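Long-range contacts in dTDP-4-dehydrorhamnose 3,5-epimerase (Bacillus anthracis str. Ames, PDB 3RYK), which catalyses epimerisation at the 3 and 5 positions of the sugar ring of dTDP-4-dehydro-6-deoxy-D-glucose, a step in the synthesis of dTDP-L-rhamnose: residues 85-90 with 140-145; 93-98 with 157-162; 106-111 with 177-182. One frame throughout, in Å; residues are numbered along the deposited sequence.

In the fold
The three contacts follow a jelly-roll-like fold of antiparallel strands. Contact 1 joins two neighbouring strands of the five-stranded sheet and contact 2 two strands of the larger facing sheet; both are largely buried. H86 and Q88 of contact 1 touch residues of contact 2, and H86 and Y162 lie near the pyrophosphate. Contact 3 is only partly buried: the loop 177-182 packs on strand 104-111, which neighbours strand 141-147 of contact 1 in the same sheet. Backbone hydrogen bonds join the pair in contact 1. Contact 2 adds side-chain hydrogen bonds and reaches the second subunit. In contact 3 aromatic and aliphatic side chains pack without hydrogen bonds between its segments.

Contact 1: 85-90 with 140-145; sequences LHFQKN and GFAHGF
The F87 ring lies oblique to A142, its CD2 4.4 Å from A142 CB, while the H86 and H143 imidazoles stand on one face of the sheet. H143 turns CE1 to the edge of the F145 ring, in the plane of that ring, and hydrogen-bonds through NE2 to D107 of the adjacent strand. In the conformer described, the H86 imidazole leans away from H143 and touches Q94 and D167; it lies near the bound pyrophosphate, about 5 Å from it at the nearest atoms, and D167 is one of the residues of that pocket. F87 CG sits between its backbone N and carbonyl carbon (chi1 68°), which leaves the ring beside A142. F87 CB itself rests 3.4 Å from F141 O.

H86 and H143 form an antiparallel hydrogen-bonded pair: H86 N donates to H143 O over 2.7 Å, and H143 N to H86 O over 2.8 Å. A water lies within hydrogen-bonding distance of both H86 O and F141 O. On the other face, L85, preceded by a cis peptide bond, meets A142 CB with its own CB at 4.1 Å. Its CD2 lies 3.6 Å from G144 N, over a residue with no side chain to stand in the way.

Strand 82-88 runs between 141-147 and the short strand 167-169, and 141-147 in turn pairs with 104-111.

Contact 2: 93-98 with 157-162; sequences AQTKLI and KVDEYY
Q94 reaches across to V158 and E160 where strand 96-100 begins and its antiparallel neighbour 152-158 ends, in the jelly-roll-like fold. Its chain is extended beyond CG, with CG anti to the carbonyl carbon (chi1 -68°), and this brings the amide to the opposite backbone. NE2 donates to E160 O over 3.0 Å in a nearly straight bond (169°), the acceptor lying in the amide plane. The same nitrogen, Q94 NE2, passes 3.6 Å from V158 CG2, while the Q94 and E160 side chains cross at about a right angle, CG against CB.

K157 carries the regular ladder: with L97 it makes a hydrogen-bonded pair, L97 N to K157 O and K157 N to L97 O. Next along, K96 and V158 form a non-hydrogen-bonded pair whose side chains lie side by side, pointing the same way. The alkyl part of K157 touches L97, but its ammonium leads away to D71 of its own chain and D71 of the second subunit, with salt bridges to both. There it also lies close to K157 of that subunit, and the two aspartates probably offset the charges of the two lysines.

Beyond the ladder D159 N donates to T95 O over 3.2 Å. The D159 carboxylate adds two bonds, each oxygen met from above its plane: T95 N donates to D159 OD2 over 2.7 Å and T95 OG1 to D159 OD1 over 2.9 Å.

Contact 3: 106-111 with 177-182; sequences YDVIVD and LAIPWP
Y106 and W181 provide the aromatic part of this contact. Their rings stand nearly perpendicular, planes at 89°, with the tyrosine and indole six-membered ring centroids 5.8 Å apart in an oblique pairing. W181 CE3 lies in the plane of the Y106 ring, at its edge, 3.8 Å from Y106 CD2. With CG anti to the backbone N (chi1 168°), Y106 reaches across the prolines: P182 CD lies 3.6 Å from Y106 CD2, and P180 CG is 3.4 Å from Y106 OH, the Y106 and P180 side chains crossing at about a right angle.

Aliphatic packing continues along the strand. V108 divides its branches, CG1 meeting I179 CD1 tip to tip at 3.6 Å and CG2 meeting W181 CH2 at 3.6 Å. I179 CG2 lies over one face of the indole, offset toward its rim, and also touches V108 CG2. Further on, both methyls of V110 meet L177 CD1, each at 3.7 Å.

Within the loop, P180 centres an inverse gamma turn, closed by a weak bond from W181 N to I179 O. W181 NE1 is satisfied by the carbonyl of W172.

The loop runs in the opposite direction to strand 104-111, its backbone too far for strand pairing, so that packing of aromatic and aliphatic side chains, not sheet hydrogen bonding, lays it over part of the face that bears Y106, V108 and V110.

Contact 1: 85-90 with 140-145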
# COMPACT_ATOMS: atom_id res chain seq x y z
N LEU A 85 1.79 18.56 12.00
CA LEU A 85 3.08 17.89 11.66
C LEU A 85 3.45 16.90 12.76
O LEU A 85 3.68 17.31 13.89
CB LEU A 85 4.21 18.93 11.56
CG LEU A 85 4.23 20.05 10.52
CD1 LEU A 85 5.32 21.07 10.84
CD2 LEU A 85 4.40 19.46 9.12
N HIS A 86 3.54 15.61 12.40
CA HIS A 86 3.86 14.52 13.33
C HIS A 86 5.32 14.07 13.40
O HIS A 86 6.07 14.19 12.43
CB HIS A 86 3.07 13.27 12.91
CG HIS A 86 3.46 12.01 13.63
ND1 HIS A 86 4.60 11.30 13.31
CD2 HIS A 86 2.86 11.32 14.62
CE1 HIS A 86 4.70 10.24 14.09
NE2 HIS A 86 3.65 10.23 14.90
N PHE A 87 5.72 13.56 14.56
CA PHE A 87 7.06 13.01 14.77
C PHE A 87 6.92 12.18 16.04
O PHE A 87 6.25 12.60 16.99
CB PHE A 87 8.22 14.00 14.82
CG PHE A 87 8.24 14.89 16.02
CD1 PHE A 87 8.88 14.49 17.18
CD2 PHE A 87 7.68 16.15 15.96
CE1 PHE A 87 8.92 15.33 18.29
CE2 PHE A 87 7.72 16.99 17.06
CZ PHE A 87 8.34 16.58 18.22
N GLN A 88 7.50 10.99 16.04
CA GLN A 88 7.41 10.15 17.22
C GLN A 88 8.77 10.33 17.88
O GLN A 88 9.80 10.07 17.26
CB GLN A 88 7.13 8.70 16.83
CG GLN A 88 6.57 7.88 17.97
CD GLN A 88 6.17 6.48 17.56
OE1 GLN A 88 4.98 6.21 17.40
NE2 GLN A 88 7.14 5.63 17.29
N LYS A 89 8.78 10.81 19.12
CA LYS A 89 10.04 11.01 19.84
C LYS A 89 10.73 9.70 20.17
O LYS A 89 10.07 8.69 20.43
CB LYS A 89 9.82 11.74 21.19
CG LYS A 89 9.41 13.21 21.16
CD LYS A 89 9.22 13.72 22.60
CE LYS A 89 9.01 15.24 22.72
NZ LYS A 89 7.86 15.80 21.97
N ASN A 90 12.07 9.72 20.14
CA ASN A 90 12.84 8.53 20.50
C ASN A 90 12.54 8.17 21.96
O ASN A 90 12.00 9.00 22.70
CB ASN A 90 14.35 8.65 20.22
CG ASN A 90 14.76 8.09 18.84
OD1 ASN A 90 14.54 6.91 18.55
ND2 ASN A 90 15.44 8.90 18.05
N GLY A 140 14.12 11.97 12.83
CA GLY A 140 14.58 13.31 13.18
C GLY A 140 13.87 14.43 12.44
O GLY A 140 14.28 15.60 12.50
N PHE A 141 12.80 14.06 11.73
CA PHE A 141 11.97 14.98 10.95
C PHE A 141 10.51 15.00 11.38
O PHE A 141 9.98 14.00 11.89
CB PHE A 141 11.97 14.58 9.46
CG PHE A 141 13.25 14.90 8.73
CD1 PHE A 141 13.29 15.96 7.82
CD2 PHE A 141 14.41 14.19 8.96
CE1 PHE A 141 14.46 16.29 7.13
CE2 PHE A 141 15.58 14.50 8.29
CZ PHE A 141 15.61 15.55 7.37
N ALA A 142 9.87 16.15 11.17
CA ALA A 142 8.46 16.34 11.44
C ALA A 142 7.87 16.12 10.06
O ALA A 142 8.51 16.47 9.04
CB ALA A 142 8.16 17.72 11.93
N HIS A 143 6.68 15.53 10.01
CA HIS A 143 5.97 15.24 8.77
C HIS A 143 4.48 15.48 8.84
O HIS A 143 3.81 15.05 9.81
CB HIS A 143 6.15 13.78 8.35
CG HIS A 143 5.20 13.35 7.28
ND1 HIS A 143 4.05 12.62 7.54
CD2 HIS A 143 5.18 13.60 5.95
CE1 HIS A 143 3.39 12.42 6.42
NE2 HIS A 143 4.05 13.01 5.44
N GLY A 144 3.96 16.13 7.80
CA GLY A 144 2.54 16.43 7.70
C GLY A 144 2.16 16.72 6.27
O GLY A 144 3.05 16.84 5.41
N PHE A 145 0.87 16.83 6.02
CA PHE A 145 0.40 17.12 4.67
C PHE A 145 -0.98 17.79 4.61
O PHE A 145 -1.76 17.75 5.58
CB PHE A 145 0.38 15.85 3.82
CG PHE A 145 -0.56 14.77 4.31
CD1 PHE A 145 -1.91 14.80 3.95
CD2 PHE A 145 -0.10 13.73 5.09
CE1 PHE A 145 -2.78 13.80 4.38
CE2 PHE A 145 -0.97 12.72 5.51
CZ PHE A 145 -2.31 12.77 5.16
O HOH W 1 7.84 12.40 10.79

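Contact 2: 93-98 with 157-162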
# COMPACT_ATOMS: atom_id res chain seq x y z
N ALA A 93 11.61 6.56 17.38
CA ALA A 93 11.58 7.41 16.18
C ALA A 93 11.25 6.52 14.98
O ALA A 93 11.66 5.36 14.93
CB ALA A 93 12.91 8.14 15.96
N GLN A 94 10.49 7.08 14.04
CA GLN A 94 10.07 6.36 12.83
C GLN A 94 10.55 6.93 11.50
O GLN A 94 10.48 8.14 11.26
CB GLN A 94 8.55 6.39 12.74
CG GLN A 94 7.75 5.61 13.78
CD GLN A 94 6.28 5.96 13.73
OE1 GLN A 94 5.92 7.14 13.69
NE2 GLN A 94 5.42 4.96 13.78
N THR A 95 11.05 6.04 10.64
CA THR A 95 11.46 6.40 9.30
C THR A 95 10.12 6.17 8.61
O THR A 95 9.45 5.18 8.91
CB THR A 95 12.44 5.41 8.69
OG1 THR A 95 13.60 5.30 9.51
CG2 THR A 95 12.84 5.84 7.28
N LYS A 96 9.71 7.07 7.73
CA LYS A 96 8.45 6.92 7.02
C LYS A 96 8.70 6.93 5.52
O LYS A 96 9.72 7.45 5.09
CB LYS A 96 7.48 8.03 7.38
CG LYS A 96 7.15 8.10 8.86
CD LYS A 96 6.15 9.19 9.14
CE LYS A 96 5.85 9.28 10.62
NZ LYS A 96 4.85 10.35 10.88
N LEU A 97 7.77 6.36 4.75
CA LEU A 97 7.86 6.29 3.27
C LEU A 97 6.41 6.48 2.86
O LEU A 97 5.59 5.58 3.01
CB LEU A 97 8.46 4.98 2.81
CG LEU A 97 8.74 4.74 1.33
CD1 LEU A 97 9.74 5.75 0.79
CD2 LEU A 97 9.30 3.35 1.22
N ILE A 98 6.11 7.66 2.33
CA ILE A 98 4.76 8.04 1.97
C ILE A 98 4.44 8.16 0.49
O ILE A 98 5.26 8.61 -0.29
CB ILE A 98 4.45 9.44 2.56
CG1 ILE A 98 4.64 9.50 4.10
CG2 ILE A 98 3.03 9.89 2.21
CD1 ILE A 98 5.99 9.96 4.59
N LYS A 157 4.49 3.76 5.11
CA LYS A 157 5.10 2.71 5.89
C LYS A 157 5.95 3.34 6.98
O LYS A 157 6.41 4.47 6.84
CB LYS A 157 6.02 1.87 5.01
CG LYS A 157 5.39 1.22 3.82
CD LYS A 157 6.46 0.54 2.97
CE LYS A 157 5.84 -0.26 1.84
NZ LYS A 157 4.74 -1.17 2.25
N VAL A 158 6.15 2.61 8.07
CA VAL A 158 6.97 3.08 9.19
C VAL A 158 7.84 1.90 9.64
O VAL A 158 7.37 0.76 9.63
CB VAL A 158 6.13 3.64 10.37
CG1 VAL A 158 5.23 4.78 9.90
CG2 VAL A 158 5.32 2.55 11.05
N ASP A 159 9.08 2.16 10.03
CA ASP A 159 10.00 1.09 10.47
C ASP A 159 10.02 0.83 11.97
O ASP A 159 10.85 0.05 12.46
CB ASP A 159 11.44 1.30 9.98
CG ASP A 159 12.11 2.52 10.60
OD1 ASP A 159 13.36 2.57 10.57
OD2 ASP A 159 11.41 3.41 11.12
N GLU A 160 9.12 1.51 12.69
CA GLU A 160 8.97 1.36 14.14
C GLU A 160 7.47 1.45 14.43
O GLU A 160 6.77 2.31 13.90
CB GLU A 160 9.77 2.42 14.90
CG GLU A 160 9.66 2.41 16.45
CD GLU A 160 10.10 1.10 17.12
OE1 GLU A 160 10.89 1.20 18.09
OE2 GLU A 160 9.73 -0.01 16.68
N TYR A 161 6.97 0.54 15.26
CA TYR A 161 5.56 0.55 15.59
C TYR A 161 5.09 1.83 16.26
O TYR A 161 5.87 2.55 16.89
CB TYR A 161 5.18 -0.65 16.47
CG TYR A 161 5.35 -1.95 15.75
CD1 TYR A 161 4.41 -2.35 14.81
CD2 TYR A 161 6.42 -2.78 16.02
CE1 TYR A 161 4.54 -3.53 14.14
CE2 TYR A 161 6.56 -3.98 15.36
CZ TYR A 161 5.61 -4.35 14.41
OH TYR A 161 5.72 -5.54 13.73
N TYR A 162 3.79 2.08 16.11
CA TYR A 162 3.16 3.25 16.69
C TYR A 162 3.15 3.16 18.22
O TYR A 162 3.04 2.07 18.79
CB TYR A 162 1.73 3.42 16.16
CG TYR A 162 1.00 4.58 16.79
CD1 TYR A 162 1.27 5.88 16.39
CD2 TYR A 162 0.04 4.38 17.77
CE1 TYR A 162 0.61 6.96 16.97
CE2 TYR A 162 -0.63 5.45 18.35
CZ TYR A 162 -0.34 6.74 17.94
OH TYR A 162 -1.00 7.81 18.51

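Contact 3: 106-111 with 177-182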
# COMPACT_ATOMS: atom_id res chain seq x y z
N TYR A 106 0.00 18.12 -0.56
CA TYR A 106 1.16 19.00 -0.47
C TYR A 106 1.75 18.52 0.83
O TYR A 106 1.17 18.76 1.89
CB TYR A 106 0.79 20.47 -0.46
CG TYR A 106 1.91 21.44 -0.07
CD1 TYR A 106 2.94 21.74 -0.94
CD2 TYR A 106 1.87 22.11 1.15
CE1 TYR A 106 3.94 22.65 -0.58
CE2 TYR A 106 2.86 23.03 1.52
CZ TYR A 106 3.89 23.30 0.66
OH TYR A 106 4.86 24.23 1.05
N ASP A 107 2.87 17.81 0.75
CA ASP A 107 3.54 17.25 1.90
C ASP A 107 4.76 18.04 2.33
O ASP A 107 5.61 18.40 1.51
CB ASP A 107 3.87 15.81 1.53
CG ASP A 107 4.37 15.00 2.69
OD1 ASP A 107 5.39 15.36 3.33
OD2 ASP A 107 3.73 13.97 2.94
N VAL A 108 4.85 18.28 3.64
CA VAL A 108 5.95 19.05 4.18
C VAL A 108 6.74 18.23 5.18
O VAL A 108 6.17 17.41 5.92
CB VAL A 108 5.43 20.28 4.96
CG1 VAL A 108 6.58 20.98 5.74
CG2 VAL A 108 4.71 21.26 4.03
N ILE A 109 8.06 18.43 5.18
CA ILE A 109 8.93 17.75 6.13
C ILE A 109 9.82 18.84 6.68
O ILE A 109 10.19 19.77 5.96
CB ILE A 109 9.76 16.54 5.56
CG1 ILE A 109 10.86 16.97 4.59
CG2 ILE A 109 8.84 15.50 4.93
CD1 ILE A 109 11.65 15.80 4.05
N VAL A 110 10.13 18.74 7.98
CA VAL A 110 10.97 19.71 8.67
C VAL A 110 12.12 18.96 9.37
O VAL A 110 11.89 17.98 10.07
CB VAL A 110 10.15 20.45 9.76
CG1 VAL A 110 10.97 21.62 10.31
CG2 VAL A 110 8.81 20.96 9.20
N ASP A 111 13.36 19.42 9.16
CA ASP A 111 14.54 18.78 9.77
C ASP A 111 14.63 19.30 11.21
O ASP A 111 14.88 20.50 11.43
CB ASP A 111 15.81 19.10 8.95
CG ASP A 111 17.06 18.37 9.45
OD1 ASP A 111 17.03 17.80 10.57
OD2 ASP A 111 18.10 18.34 8.73
N LEU A 177 8.47 28.59 11.15
CA LEU A 177 8.61 27.85 9.88
C LEU A 177 7.93 28.56 8.72
O LEU A 177 8.39 28.48 7.58
CB LEU A 177 8.08 26.41 10.04
CG LEU A 177 8.81 25.50 11.05
CD1 LEU A 177 8.25 24.06 11.07
CD2 LEU A 177 10.32 25.50 10.80
N ALA A 178 6.82 29.24 9.03
CA ALA A 178 6.02 30.00 8.06
C ALA A 178 5.75 29.20 6.79
O ALA A 178 6.01 29.67 5.70
CB ALA A 178 6.70 31.31 7.74
N ILE A 179 5.24 27.99 6.96
CA ILE A 179 4.95 27.13 5.81
C ILE A 179 3.76 27.71 5.01
O ILE A 179 2.73 28.07 5.59
CB ILE A 179 4.69 25.67 6.24
CG1 ILE A 179 5.90 25.13 7.00
CG2 ILE A 179 4.36 24.79 5.01
CD1 ILE A 179 5.68 23.85 7.75
N PRO A 180 3.90 27.80 3.67
CA PRO A 180 2.87 28.33 2.77
C PRO A 180 1.77 27.31 2.45
O PRO A 180 1.57 26.94 1.29
CB PRO A 180 3.68 28.65 1.51
CG PRO A 180 4.69 27.59 1.50
CD PRO A 180 5.12 27.44 2.92
N TRP A 181 1.02 26.88 3.45
CA TRP A 181 -0.04 25.91 3.20
C TRP A 181 -1.04 26.43 2.19
O TRP A 181 -1.39 27.62 2.22
CB TRP A 181 -0.79 25.55 4.49
CG TRP A 181 0.04 24.94 5.52
CD1 TRP A 181 0.53 25.54 6.64
CD2 TRP A 181 0.54 23.60 5.53
NE1 TRP A 181 1.27 24.65 7.37
CE2 TRP A 181 1.30 23.45 6.70
CE3 TRP A 181 0.40 22.51 4.67
CZ2 TRP A 181 1.93 22.25 7.03
CZ3 TRP A 181 1.04 21.32 5.00
CH2 TRP A 181 1.80 21.20 6.18
N PRO A 182 -1.52 25.55 1.29
CA PRO A 182 -2.48 25.95 0.26
C PRO A 182 -3.93 26.03 0.77
O PRO A 182 -4.88 25.77 0.03
CB PRO A 182 -2.34 24.81 -0.75
CG PRO A 182 -2.03 23.65 0.08
CD PRO A 182 -1.08 24.16 1.11